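Local atomic coordinates of uncharacterized protein (Bacteroides ovatus, PDB entry 3NQK), a protein that is of unknown function, its sequence joining an E-set-like DUF4973 region to a BT_3044-like C-terminal region rich in antiparallel beta strands. Residues A[275-280]-A[294-299]; A[216-221]-A[239-244]; A[228-233]-A[249-254]; A[161-166]-A[186-191]. All coordinates share one frame; numbering follows the deposited sequence.

Contact 1 (A[275-280]-A[294-299]); sequences YDFQDF and YRVAGS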
loop_
_atom_site.group_PDB
_atom_site.type_symbol
_atom_site.label_atom_id
_atom_site.label_comp_id
_atom_site.label_asym_id
_atom_site.label_seq_id
_atom_site.Cartn_x
_atom_site.Cartn_y
_atom_site.Cartn_z
ATOM N N TYR A 275 -33.903 -6.205 20.960
ATOM C CA TYR A 275 -34.067 -5.261 22.083
ATOM C C TYR A 275 -35.324 -4.426 21.986
ATOM O O TYR A 275 -35.975 -4.375 20.951
ATOM C CB TYR A 275 -32.848 -4.333 22.190
ATOM C CG TYR A 275 -32.596 -3.443 20.967
ATOM C CD1 TYR A 275 -33.294 -2.263 20.777
ATOM C CD2 TYR A 275 -31.603 -3.758 20.058
ATOM C CE1 TYR A 275 -33.034 -1.436 19.660
ATOM C CE2 TYR A 275 -31.339 -2.959 18.962
ATOM C CZ TYR A 275 -32.046 -1.797 18.765
ATOM O OH TYR A 275 -31.751 -1.001 17.650
ATOM N N ASP A 276 -35.654 -3.770 23.083
ATOM C CA ASP A 276 -36.742 -2.814 23.112
ATOM C C ASP A 276 -36.171 -1.447 23.323
ATOM O O ASP A 276 -35.137 -1.305 23.984
ATOM C CB ASP A 276 -37.693 -3.105 24.284
ATOM C CG ASP A 276 -38.612 -4.277 24.029
ATOM O OD1 ASP A 276 -38.895 -4.579 22.848
ATOM O OD2 ASP A 276 -39.099 -4.863 25.030
ATOM N N PHE A 277 -36.866 -0.429 22.806
ATOM C CA PHE A 277 -36.581 0.965 23.153
ATOM C C PHE A 277 -37.760 1.837 22.815
ATOM O O PHE A 277 -38.715 1.389 22.200
ATOM C CB PHE A 277 -35.344 1.464 22.441
ATOM C CG PHE A 277 -35.595 1.958 21.059
ATOM C CD1 PHE A 277 -35.730 1.069 20.006
ATOM C CD2 PHE A 277 -35.617 3.317 20.791
ATOM C CE1 PHE A 277 -35.934 1.531 18.703
ATOM C CE2 PHE A 277 -35.833 3.788 19.491
ATOM C CZ PHE A 277 -35.988 2.894 18.453
ATOM N N GLN A 278 -37.701 3.085 23.242
ATOM C CA GLN A 278 -38.787 4.042 23.011
ATOM C C GLN A 278 -38.263 5.247 22.303
ATOM O O GLN A 278 -37.158 5.713 22.605
ATOM C CB GLN A 278 -39.386 4.499 24.339
ATOM C CG GLN A 278 -39.955 3.396 25.157
ATOM C CD GLN A 278 -40.717 3.897 26.369
ATOM O OE1 GLN A 278 -40.518 5.040 26.837
ATOM N NE2 GLN A 278 -41.589 3.056 26.889
ATOM N N ASP A 279 -39.076 5.794 21.395
ATOM C CA ASP A 279 -38.758 7.040 20.711
ATOM C C ASP A 279 -39.601 8.086 21.352
ATOM O O ASP A 279 -40.819 7.997 21.340
ATOM C CB ASP A 279 -39.062 6.932 19.204
ATOM C CG ASP A 279 -38.905 8.269 18.460
ATOM O OD1 ASP A 279 -38.846 9.321 19.120
ATOM O OD2 ASP A 279 -38.906 8.259 17.210
ATOM N N PHE A 280 -38.953 9.068 21.957
ATOM C CA PHE A 280 -39.657 10.072 22.735
ATOM C C PHE A 280 -39.344 11.479 22.247
ATOM O O PHE A 280 -39.554 12.453 22.966
ATOM C CB PHE A 280 -39.277 9.935 24.199
ATOM C CG PHE A 280 -37.822 10.130 24.460
ATOM C CD1 PHE A 280 -36.930 9.097 24.268
ATOM C CD2 PHE A 280 -37.339 11.354 24.891
ATOM C CE1 PHE A 280 -35.587 9.273 24.509
ATOM C CE2 PHE A 280 -35.991 11.538 25.133
ATOM C CZ PHE A 280 -35.116 10.495 24.943
ATOM N N TYR A 294 -40.726 0.324 20.655
ATOM C CA TYR A 294 -40.464 -0.559 19.537
ATOM C C TYR A 294 -39.730 -1.778 19.983
ATOM O O TYR A 294 -38.880 -1.707 20.848
ATOM C CB TYR A 294 -39.631 0.140 18.467
ATOM C CG TYR A 294 -40.295 1.345 17.822
ATOM C CD1 TYR A 294 -41.266 1.195 16.841
ATOM C CD2 TYR A 294 -39.882 2.622 18.133
ATOM C CE1 TYR A 294 -41.857 2.305 16.250
ATOM C CE2 TYR A 294 -40.445 3.724 17.544
ATOM C CZ TYR A 294 -41.431 3.575 16.617
ATOM O OH TYR A 294 -41.984 4.708 16.056
ATOM N N ARG A 295 -40.051 -2.911 19.365
ATOM C CA ARG A 295 -39.252 -4.097 19.504
ATOM C C ARG A 295 -38.401 -4.232 18.254
ATOM O O ARG A 295 -38.929 -4.239 17.152
ATOM C CB ARG A 295 -40.138 -5.326 19.651
ATOM C CG ARG A 295 -39.374 -6.670 19.538
ATOM C CD ARG A 295 -38.407 -6.842 20.669
ATOM N NE ARG A 295 -39.106 -6.972 21.935
ATOM C CZ ARG A 295 -39.552 -8.123 22.429
ATOM N NH1 ARG A 295 -39.333 -9.263 21.783
ATOM N NH2 ARG A 295 -40.201 -8.136 23.579
ATOM N N VAL A 296 -37.085 -4.310 18.428
ATOM C CA VAL A 296 -36.148 -4.472 17.293
ATOM C C VAL A 296 -35.576 -5.866 17.342
ATOM O O VAL A 296 -35.058 -6.285 18.373
ATOM C CB VAL A 296 -34.975 -3.500 17.391
ATOM C CG1 VAL A 296 -34.115 -3.578 16.130
ATOM C CG2 VAL A 296 -35.462 -2.085 17.621
ATOM N N ALA A 297 -35.647 -6.591 16.239
ATOM C CA ALA A 297 -35.161 -7.970 16.237
ATOM C C ALA A 297 -34.666 -8.396 14.879
ATOM O O ALA A 297 -35.307 -8.125 13.871
ATOM C CB ALA A 297 -36.253 -8.911 16.703
ATOM N N GLY A 298 -33.539 -9.118 14.867
ATOM C CA GLY A 298 -32.992 -9.694 13.635
ATOM C C GLY A 298 -31.473 -9.646 13.588
ATOM O O GLY A 298 -30.792 -9.879 14.604
ATOM N N SER A 299 -30.940 -9.331 12.413
ATOM C CA SER A 299 -29.503 -9.212 12.238
ATOM C C SER A 299 -29.134 -8.144 11.226
ATOM O O SER A 299 -29.956 -7.701 10.441
ATOM C CB SER A 299 -28.921 -10.538 11.781
ATOM O OG SER A 299 -29.442 -10.907 10.507
#
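Tyr275 to Phe277 pair antiparallel with Val296 to Tyr294, the strand axes 4.8 Å apart at their closest and their directions 145° apart. Tyr275 and Val296 exchange two backbone hydrogen bonds, Phe277 and Tyr294 another two, which makes both of them hydrogen-bonded pairs on one face of the sheet; Asp276 and Arg295, the non-hydrogen-bonded pair between them, project from the other. On the first face Val296 lies alongside Tyr275 and sets its CB over the phenol ring, 3.7 Å from the centroid and 17° off the normal, a CH-pi contact. Tyr275 CG sits between the backbone N and the carbonyl carbon, and the end of the side chain comes nearer to segment 294-299. Val296 CG2 also meets the rim of the Phe277 ring near its plane, 3.8 Å from Phe277 CE1. The Phe277 and Tyr294 rings meet obliquely, centroids 5.7 Å apart. This ladder joins strands 264-279 and 292-307, neighbours in the large antiparallel sheet of the BT_3044-like region, and strand 169-175 packs on Tyr294 and Val296. On the opposite face, Arg295 bends at chi2 and chi3, and NE donates to Asp276 OD1 at 2.6 Å in a salt bridge. The oxygen lies close to the guanidinium plane, whereas NE meets its syn side 33° out of the carboxylate plane. Arg295 has a second acidic partner, Glu274, through NH1. A leucine in place of Arg295 would probably leave the buried Asp276 carboxylate without its cationic mate.

Contact 2 (A[216-221]-A[239-244]); sequences KKYKIN and NEMEFE
Met241, a selenomethionine, lies against four successive residues, Lys217 to Ile220. Its CE comes 3.4 Å from Lys219 O and 4.0 Å from Ile220 CG1, while SE lies beside the Tyr218 ring, 5.3 Å from the centroid and 71° off the normal, an oblique Met-aromatic contact. The chain is extended beyond CG, which carries the methyl past the ring to the backbone. Ile220 meets Phe243 at about a right angle, CD1 lying 3.7 Å from Phe243 CE1. An alanine at Ile220 would probably open a gap beside the Phe243 ring and the Met241 methyl, leaving both freer to shift. Beside this, Lys217 NZ and Glu240 OE1 form a long salt bridge of 3.5 Å. A water accepts from Met241 N and donates to Lys217 O, linking the backbones. Farther out, Asn239 fixes the 239-244 backbone: OD1 accepts from Phe243 N at 2.7 Å and ND2 donates to Phe243 O at 3.0 Å, in the amide plane and on a lone pair. Tyr218 OH is hydrogen-bonded to Thr281 OG1 and Phe280 N. The arrangement is that of a type I beta turn, Asn239 to Glu242, whose Met241, followed by Phe243, packs on residues 217-220 where a 3-10 segment leads into strand 219-224.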
loop_
_atom_site.group_PDB
_atom_site.type_symbol
_atom_site.label_atom_id
_atom_site.label_comp_id
_atom_site.label_asym_id
_atom_site.label_seq_id
_atom_site.Cartn_x
_atom_site.Cartn_y
_atom_site.Cartn_z
ATOM N N LYS A 216 -28.274 11.886 19.915
ATOM C CA LYS A 216 -27.268 11.296 20.775
ATOM C C LYS A 216 -27.912 10.409 21.829
ATOM O O LYS A 216 -27.318 9.438 22.280
ATOM C CB LYS A 216 -26.353 12.381 21.431
ATOM C CG LYS A 216 -27.019 13.328 22.455
ATOM C CD LYS A 216 -25.946 14.319 23.082
ATOM C CE LYS A 216 -26.604 15.499 23.857
ATOM N N LYS A 217 -29.155 10.694 22.156
ATOM C CA LYS A 217 -29.840 9.951 23.193
ATOM C C LYS A 217 -30.163 8.509 22.800
ATOM O O LYS A 217 -30.340 7.675 23.652
ATOM C CB LYS A 217 -31.100 10.712 23.638
ATOM C CG LYS A 217 -30.749 11.957 24.520
ATOM C CD LYS A 217 -31.967 12.767 24.960
ATOM C CE LYS A 217 -31.572 13.839 26.014
ATOM N NZ LYS A 217 -30.774 13.240 27.168
ATOM N N TYR A 218 -30.119 8.207 21.508
ATOM C CA TYR A 218 -30.463 6.870 21.016
ATOM C C TYR A 218 -29.250 6.003 20.655
ATOM O O TYR A 218 -29.412 4.932 20.070
ATOM C CB TYR A 218 -31.393 6.988 19.807
ATOM C CG TYR A 218 -32.712 7.679 20.123
ATOM C CD1 TYR A 218 -33.749 6.994 20.730
ATOM C CD2 TYR A 218 -32.901 9.007 19.829
ATOM C CE1 TYR A 218 -34.940 7.622 21.027
ATOM C CE2 TYR A 218 -34.103 9.645 20.114
ATOM C CZ TYR A 218 -35.103 8.961 20.723
ATOM O OH TYR A 218 -36.299 9.613 21.023
ATOM N N LYS A 219 -28.049 6.426 21.049
ATOM C CA LYS A 219 -26.830 5.627 20.770
ATOM C C LYS A 219 -26.843 4.311 21.543
ATOM O O LYS A 219 -27.157 4.288 22.722
ATOM C CB LYS A 219 -25.552 6.416 21.144
ATOM C CG LYS A 219 -25.262 7.646 20.251
ATOM C CD LYS A 219 -24.258 8.642 20.914
ATOM C CE LYS A 219 -22.860 8.564 20.321
ATOM N NZ LYS A 219 -21.981 9.674 20.822
ATOM N N ILE A 220 -26.491 3.223 20.868
ATOM C CA ILE A 220 -26.320 1.929 21.516
ATOM C C ILE A 220 -24.872 1.490 21.331
ATOM O O ILE A 220 -24.436 1.268 20.214
ATOM C CB ILE A 220 -27.218 0.851 20.888
ATOM C CG1 ILE A 220 -28.666 1.296 20.860
ATOM C CG2 ILE A 220 -27.090 -0.459 21.653
ATOM C CD1 ILE A 220 -29.570 0.301 20.212
ATOM N N ASN A 221 -24.124 1.401 22.425
ATOM C CA ASN A 221 -22.730 0.985 22.362
ATOM C C ASN A 221 -22.646 -0.521 22.240
ATOM O O ASN A 221 -23.332 -1.246 22.956
ATOM C CB ASN A 221 -21.966 1.450 23.604
ATOM C CG ASN A 221 -21.845 2.966 23.685
ATOM O OD1 ASN A 221 -21.576 3.632 22.689
ATOM N ND2 ASN A 221 -22.056 3.516 24.881
ATOM N N ASN A 239 -30.636 6.366 30.578
ATOM C CA ASN A 239 -31.470 5.511 29.743
ATOM C C ASN A 239 -32.878 6.069 29.507
ATOM O O ASN A 239 -33.854 5.395 29.743
ATOM C CB ASN A 239 -31.559 4.119 30.363
ATOM C CG ASN A 239 -32.069 3.078 29.389
ATOM O OD1 ASN A 239 -32.340 3.377 28.234
ATOM N ND2 ASN A 239 -32.211 1.856 29.858
ATOM N N GLU A 240 -32.964 7.290 28.996
ATOM C CA GLU A 240 -34.264 7.917 28.752
ATOM C C GLU A 240 -35.061 7.164 27.674
ATOM O O GLU A 240 -36.299 7.093 27.745
ATOM C CB GLU A 240 -34.097 9.386 28.365
ATOM C CG GLU A 240 -35.381 10.211 28.525
ATOM C CD GLU A 240 -35.163 11.716 28.327
ATOM O OE1 GLU A 240 -34.006 12.133 28.027
ATOM O OE2 GLU A 240 -36.162 12.477 28.446
HETATM N N MSE A 241 -34.359 6.556 26.714
HETATM C CA MSE A 241 -35.027 5.776 25.675
HETATM C C MSE A 241 -35.491 4.415 26.191
HETATM O O MSE A 241 -36.058 3.637 25.440
HETATM C CB MSE A 241 -34.121 5.585 24.449
HETATM C CG MSE A 241 -32.941 4.665 24.652
HETATM SE SE MSE A 241 -32.286 3.965 22.952
HETATM C CE MSE A 241 -30.462 3.726 23.474
ATOM N N GLU A 242 -35.259 4.142 27.477
ATOM C CA GLU A 242 -35.669 2.879 28.091
ATOM C C GLU A 242 -35.199 1.673 27.248
ATOM O O GLU A 242 -35.993 0.776 26.910
ATOM C CB GLU A 242 -37.205 2.827 28.292
ATOM C CG GLU A 242 -37.791 3.884 29.300
ATOM C CD GLU A 242 -37.251 3.718 30.746
ATOM O OE1 GLU A 242 -37.069 2.557 31.208
ATOM O OE2 GLU A 242 -37.022 4.752 31.417
ATOM N N PHE A 243 -33.916 1.670 26.905
ATOM C CA PHE A 243 -33.332 0.561 26.206
ATOM C C PHE A 243 -33.336 -0.652 27.084
ATOM O O PHE A 243 -33.061 -0.560 28.274
ATOM C CB PHE A 243 -31.906 0.879 25.823
ATOM C CG PHE A 243 -31.186 -0.265 25.181
ATOM C CD1 PHE A 243 -31.350 -0.531 23.825
ATOM C CD2 PHE A 243 -30.317 -1.067 25.926
ATOM C CE1 PHE A 243 -30.661 -1.585 23.210
ATOM C CE2 PHE A 243 -29.621 -2.119 25.319
ATOM C CZ PHE A 243 -29.800 -2.382 23.964
ATOM N N GLU A 244 -33.587 -1.813 26.478
ATOM C CA GLU A 244 -33.645 -3.069 27.212
ATOM C C GLU A 244 -33.237 -4.242 26.300
ATOM O O GLU A 244 -33.921 -4.561 25.334
ATOM C CB GLU A 244 -35.056 -3.281 27.759
ATOM C CG GLU A 244 -35.151 -4.284 28.912
ATOM C CD GLU A 244 -36.610 -4.660 29.244
ATOM O OE1 GLU A 244 -37.536 -3.928 28.795
ATOM O OE2 GLU A 244 -36.824 -5.700 29.925
HETATM O O HOH W 1 -31.781 7.621 26.159
#

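Contact 3 (A[228-233]-A[249-254]); sequences GTLDMK and PTYSST
Leu230 has CG anti to its carbonyl carbon (chi1 -65°), and Tyr251 has CG between its backbone N and carbonyl carbon (chi1 82°); these torsions set each CG toward the side the two residues share. Leu230 CD1 approaches the ring obliquely, 3.5 Å from Tyr251 CD1, while CD2 turns to the Thr250-Tyr251 backbone and to Tyr251 CB. The next atom of the ring, Tyr251 CE1, lies 3.4 Å from Gly228 CA, and Thr229 O stands at the edge, near the ring plane. Gly228 has a positive phi, which glycine takes readily. Two backbone hydrogen bonds flank a single bridge between Thr229 and Thr250. Tyr251 N donates to Gly228 O at 3.2 Å and Leu230 N to Pro249 O at 3.1 Å, both straight at hydrogen, with each donor well above the carbonyl plane. Strands 230-234 and 244-257 both belong to the large antiparallel sheet of the BT_3044-like region. The touching parts run 136° apart, so the start of strand 230-234 meets strand 244-257 at a local bridge and then diverges instead of continuing as a ladder. Pro249 packs against Leu230 and Met232 where they part. Its CG faces Leu230 CB at 4.0 Å, and its CB meets SE of the selenomethionine Met232 at 3.9 Å, the two side chains lying antiparallel to one another. Strand 219-224 backs Leu230 through Val222 and Phe224. Phe224 also meets the Tyr251 ring edge-to-face, and Tyr251 OH is hydrogen-bonded to Lys225 O.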
loop_
_atom_site.group_PDB
_atom_site.type_symbol
_atom_site.label_atom_id
_atom_site.label_comp_id
_atom_site.label_asym_id
_atom_site.label_seq_id
_atom_site.Cartn_x
_atom_site.Cartn_y
_atom_site.Cartn_z
ATOM N N GLY A 228 -17.296 -14.295 20.915
ATOM C CA GLY A 228 -18.360 -14.216 19.912
ATOM C C GLY A 228 -19.703 -13.733 20.446
ATOM O O GLY A 228 -20.736 -13.934 19.811
ATOM N N THR A 229 -19.688 -13.125 21.629
ATOM C CA THR A 229 -20.878 -12.493 22.186
ATOM C C THR A 229 -20.648 -10.990 22.203
ATOM O O THR A 229 -19.520 -10.539 22.337
ATOM C CB THR A 229 -21.171 -12.983 23.660
ATOM O OG1 THR A 229 -20.016 -12.778 24.474
ATOM C CG2 THR A 229 -21.550 -14.476 23.697
ATOM N N LEU A 230 -21.714 -10.218 22.031
ATOM C CA LEU A 230 -21.636 -8.771 22.158
ATOM C C LEU A 230 -22.107 -8.301 23.545
ATOM O O LEU A 230 -22.916 -8.960 24.200
ATOM C CB LEU A 230 -22.532 -8.086 21.131
ATOM C CG LEU A 230 -22.287 -8.170 19.616
ATOM C CD1 LEU A 230 -20.798 -7.975 19.264
ATOM C CD2 LEU A 230 -22.792 -9.445 19.101
ATOM N N ASP A 231 -21.565 -7.176 23.992
ATOM C CA ASP A 231 -22.211 -6.378 25.004
ATOM C C ASP A 231 -22.946 -5.310 24.205
ATOM O O ASP A 231 -22.415 -4.810 23.222
ATOM C CB ASP A 231 -21.204 -5.693 25.931
ATOM C CG ASP A 231 -20.411 -6.672 26.781
ATOM O OD1 ASP A 231 -21.006 -7.643 27.304
ATOM O OD2 ASP A 231 -19.194 -6.422 26.982
HETATM N N MSE A 232 -24.186 -5.022 24.576
HETATM C CA MSE A 232 -24.931 -3.920 23.979
HETATM C C MSE A 232 -25.571 -3.147 25.087
HETATM O O MSE A 232 -26.329 -3.698 25.859
HETATM C CB MSE A 232 -26.019 -4.434 23.053
HETATM C CG MSE A 232 -25.525 -5.149 21.831
HETATM SE SE MSE A 232 -26.970 -5.522 20.581
HETATM C CE MSE A 232 -27.673 -3.751 20.379
ATOM N N LYS A 233 -25.281 -1.861 25.164
ATOM C CA LYS A 233 -25.838 -1.027 26.220
ATOM C C LYS A 233 -26.045 0.381 25.716
ATOM O O LYS A 233 -25.262 0.872 24.920
ATOM C CB LYS A 233 -24.900 -1.020 27.414
ATOM C CG LYS A 233 -25.526 -0.501 28.698
ATOM C CD LYS A 233 -24.497 -0.456 29.849
ATOM C CE LYS A 233 -25.099 0.167 31.117
ATOM N NZ LYS A 233 -24.101 0.280 32.222
ATOM N N PRO A 249 -26.963 -11.068 22.710
ATOM C CA PRO A 249 -26.637 -10.818 21.332
ATOM C C PRO A 249 -25.363 -11.506 20.933
ATOM O O PRO A 249 -24.457 -11.665 21.754
ATOM C CB PRO A 249 -26.477 -9.297 21.276
ATOM C CG PRO A 249 -26.133 -8.903 22.638
ATOM C CD PRO A 249 -26.841 -9.855 23.534
ATOM N N THR A 250 -25.276 -11.847 19.657
ATOM C CA THR A 250 -24.201 -12.654 19.132
ATOM C C THR A 250 -23.639 -12.068 17.869
ATOM O O THR A 250 -24.290 -11.227 17.216
ATOM C CB THR A 250 -24.726 -14.060 18.832
ATOM O OG1 THR A 250 -24.543 -14.869 19.987
ATOM C CG2 THR A 250 -23.991 -14.701 17.641
ATOM N N TYR A 251 -22.415 -12.478 17.522
ATOM C CA TYR A 251 -21.832 -12.111 16.218
ATOM C C TYR A 251 -20.968 -13.201 15.633
ATOM O O TYR A 251 -20.480 -14.062 16.340
ATOM C CB TYR A 251 -21.026 -10.837 16.324
ATOM C CG TYR A 251 -19.628 -11.006 16.853
ATOM C CD1 TYR A 251 -19.370 -10.946 18.210
ATOM C CD2 TYR A 251 -18.558 -11.100 15.993
ATOM C CE1 TYR A 251 -18.082 -11.016 18.693
ATOM C CE2 TYR A 251 -17.271 -11.180 16.462
ATOM C CZ TYR A 251 -17.033 -11.141 17.811
ATOM O OH TYR A 251 -15.742 -11.221 18.279
ATOM N N SER A 252 -20.750 -13.124 14.332
ATOM C CA SER A 252 -19.921 -14.082 13.642
ATOM C C SER A 252 -19.161 -13.385 12.538
ATOM O O SER A 252 -19.701 -12.527 11.863
ATOM C CB SER A 252 -20.784 -15.178 13.045
ATOM O OG SER A 252 -21.330 -14.756 11.823
ATOM N N SER A 253 -17.906 -13.764 12.350
ATOM C CA SER A 253 -17.080 -13.185 11.304
ATOM C C SER A 253 -16.700 -14.270 10.318
ATOM O O SER A 253 -16.323 -15.337 10.708
ATOM C CB SER A 253 -15.837 -12.560 11.906
ATOM O OG SER A 253 -15.122 -11.807 10.928
ATOM N N THR A 254 -16.830 -13.988 9.031
ATOM C CA THR A 254 -16.552 -14.993 7.989
ATOM C C THR A 254 -15.914 -14.345 6.767
ATOM O O THR A 254 -16.126 -13.168 6.513
ATOM C CB THR A 254 -17.843 -15.693 7.573
ATOM O OG1 THR A 254 -18.505 -16.162 8.738
ATOM C CG2 THR A 254 -17.561 -16.858 6.680
#

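Contact 4 (A[161-166]-A[186-191]); sequences SGSYTA and TDKRTG
Tyr164 carries the flat group here: its ring has Arg189 O at the edge, near its plane, and Gly191 N in an oblique position, with Tyr164 CD1 4.4 Å from that nitrogen. Gly191, without a side chain, lies beside the ring. The ring packs edge-to-face with Phe201, and Tyr164 OH is hydrogen-bonded to Tyr160 O. The guanidinium of Arg189 leads away from segment 161-166, toward the carbonyls of Tyr202 and Ile206, which accept from NH2 and NH1. What stays at the contact is the aliphatic part: with CG anti to the carbonyl carbon (chi1 -64°), Arg189 CG lies 3.9 Å from Ala166 CB. Beneath these side chains, Gly162 pairs with Gly191 and Tyr164 with Arg189, each by two backbone hydrogen bonds; Gly191 N to Gly162 O is 2.8 Å. On the other face, at the non-hydrogen-bonded pairs, Ser163 stands next to Thr190 and Thr165 next to Lys188. Lys188 runs extended beyond CG, and its CD passes 3.8 Å from Ser163 OG before the chain leads away from the partner strand. The ladder ends with Ala166 N donating to Asp187 O at 2.9 Å, its nitrogen 54° above the carbonyl plane. Just beyond, Ala166 O and Thr186 O face each other as two acceptors, and a water accepts from Thr186 N and reaches Ala166 O. Strand 292-307 adjoins 162-165 on its other side, and Met300 packs on Tyr164, Ala166 and Arg189. The strand axes run 146° apart, a twisted antiparallel pairing within the large sheet of the BT_3044-like region.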
loop_
_atom_site.group_PDB
_atom_site.type_symbol
_atom_site.label_atom_id
_atom_site.label_comp_id
_atom_site.label_asym_id
_atom_site.label_seq_id
_atom_site.Cartn_x
_atom_site.Cartn_y
_atom_site.Cartn_z
ATOM N N SER A 161 -16.746 -1.547 11.883
ATOM C CA SER A 161 -17.451 -0.274 11.628
ATOM C C SER A 161 -17.760 -0.075 10.177
ATOM O O SER A 161 -17.112 -0.642 9.318
ATOM C CB SER A 161 -16.605 0.915 12.121
ATOM O OG SER A 161 -15.383 1.040 11.376
ATOM N N GLY A 162 -18.722 0.798 9.904
ATOM C CA GLY A 162 -19.111 1.107 8.543
ATOM C C GLY A 162 -20.592 0.963 8.350
ATOM O O GLY A 162 -21.368 1.104 9.296
ATOM N N SER A 163 -20.990 0.650 7.126
ATOM C CA SER A 163 -22.404 0.598 6.765
ATOM C C SER A 163 -22.897 -0.843 6.743
ATOM O O SER A 163 -22.527 -1.624 5.867
ATOM C CB SER A 163 -22.621 1.267 5.400
ATOM O OG SER A 163 -23.998 1.411 5.107
ATOM N N TYR A 164 -23.703 -1.200 7.738
ATOM C CA TYR A 164 -24.258 -2.548 7.835
ATOM C C TYR A 164 -25.529 -2.683 6.989
ATOM O O TYR A 164 -26.427 -1.817 7.049
ATOM C CB TYR A 164 -24.604 -2.875 9.291
ATOM C CG TYR A 164 -23.424 -3.282 10.163
ATOM C CD1 TYR A 164 -22.511 -2.351 10.612
ATOM C CD2 TYR A 164 -23.284 -4.589 10.602
ATOM C CE1 TYR A 164 -21.454 -2.721 11.442
ATOM C CE2 TYR A 164 -22.246 -4.962 11.440
ATOM C CZ TYR A 164 -21.335 -4.032 11.850
ATOM O OH TYR A 164 -20.298 -4.414 12.686
ATOM N N THR A 165 -25.613 -3.757 6.205
ATOM C CA THR A 165 -26.855 -4.093 5.527
ATOM C C THR A 165 -27.866 -4.445 6.597
ATOM O O THR A 165 -27.564 -5.223 7.486
ATOM C CB THR A 165 -26.681 -5.264 4.615
ATOM O OG1 THR A 165 -25.773 -4.909 3.553
ATOM C CG2 THR A 165 -28.039 -5.692 4.030
ATOM N N ALA A 166 -29.060 -3.851 6.532
ATOM C CA ALA A 166 -30.051 -4.008 7.630
ATOM C C ALA A 166 -31.380 -4.535 7.175
ATOM O O ALA A 166 -32.385 -4.353 7.870
ATOM C CB ALA A 166 -30.245 -2.688 8.356
ATOM N N THR A 186 -35.431 -0.964 7.085
ATOM C CA THR A 186 -34.681 -0.071 6.200
ATOM C C THR A 186 -33.531 -0.866 5.604
ATOM O O THR A 186 -33.251 -1.963 6.039
ATOM C CB THR A 186 -34.136 1.153 6.936
ATOM O OG1 THR A 186 -33.665 2.109 5.983
ATOM C CG2 THR A 186 -33.005 0.763 7.867
ATOM N N ASP A 187 -32.870 -0.321 4.614
ATOM C CA ASP A 187 -31.876 -1.101 3.901
ATOM C C ASP A 187 -30.473 -1.099 4.555
ATOM O O ASP A 187 -29.716 -2.015 4.349
ATOM C CB ASP A 187 -31.813 -0.689 2.406
ATOM C CG ASP A 187 -31.562 0.786 2.211
ATOM O OD1 ASP A 187 -31.235 1.480 3.209
ATOM O OD2 ASP A 187 -31.713 1.263 1.051
ATOM N N LYS A 188 -30.170 -0.107 5.388
ATOM C CA LYS A 188 -28.833 -0.026 6.004
ATOM C C LYS A 188 -28.804 0.826 7.284
ATOM O O LYS A 188 -29.626 1.717 7.464
ATOM C CB LYS A 188 -27.842 0.564 5.006
ATOM C CG LYS A 188 -28.057 2.070 4.762
ATOM C CD LYS A 188 -27.223 2.593 3.586
ATOM C CE LYS A 188 -27.545 4.068 3.274
ATOM N NZ LYS A 188 -26.801 4.536 2.067
ATOM N N ARG A 189 -27.807 0.568 8.136
ATOM C CA ARG A 189 -27.579 1.355 9.342
ATOM C C ARG A 189 -26.087 1.538 9.523
ATOM O O ARG A 189 -25.303 0.624 9.238
ATOM C CB ARG A 189 -28.151 0.654 10.579
ATOM C CG ARG A 189 -29.675 0.464 10.586
ATOM C CD ARG A 189 -30.416 1.800 10.606
ATOM N NE ARG A 189 -30.320 2.471 11.905
ATOM C CZ ARG A 189 -30.884 3.641 12.183
ATOM N NH1 ARG A 189 -31.556 4.295 11.254
ATOM N NH2 ARG A 189 -30.769 4.159 13.388
ATOM N N THR A 190 -25.683 2.697 10.018
ATOM C CA THR A 190 -24.284 2.993 10.166
ATOM C C THR A 190 -23.796 2.683 11.558
ATOM O O THR A 190 -24.396 3.098 12.549
ATOM C CB THR A 190 -23.997 4.456 9.863
ATOM O OG1 THR A 190 -24.542 4.795 8.579
ATOM C CG2 THR A 190 -22.475 4.721 9.869
ATOM N N GLY A 191 -22.722 1.899 11.629
ATOM C CA GLY A 191 -22.045 1.613 12.888
ATOM C C GLY A 191 -20.806 2.479 12.986
ATOM O O GLY A 191 -19.911 2.394 12.135
HETATM O O HOH W 2 -34.184 -2.627 9.076
#

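In the fold
All four contacts reach the same large antiparallel sheet. Contacts 1 and 2 are mostly buried, whereas 3 and 4 are partly buried, contact 4 with several exposed polar residues on one face. Regular ladders hold contacts 1 and 4; strand 292-307 belongs to the first and neighbours strand 162-165 of the second. Contact 3 has only one bridge, and contact 2 joins its segments by side chains and a water. Contacts 1 and 2 touch, their centres about 10 Å apart, through Gln278 N to Met241 O, a probable hydrogen bond. Met232 of contact 3 packs on both Tyr275 and Ile220, linking it to contacts 1 and 2.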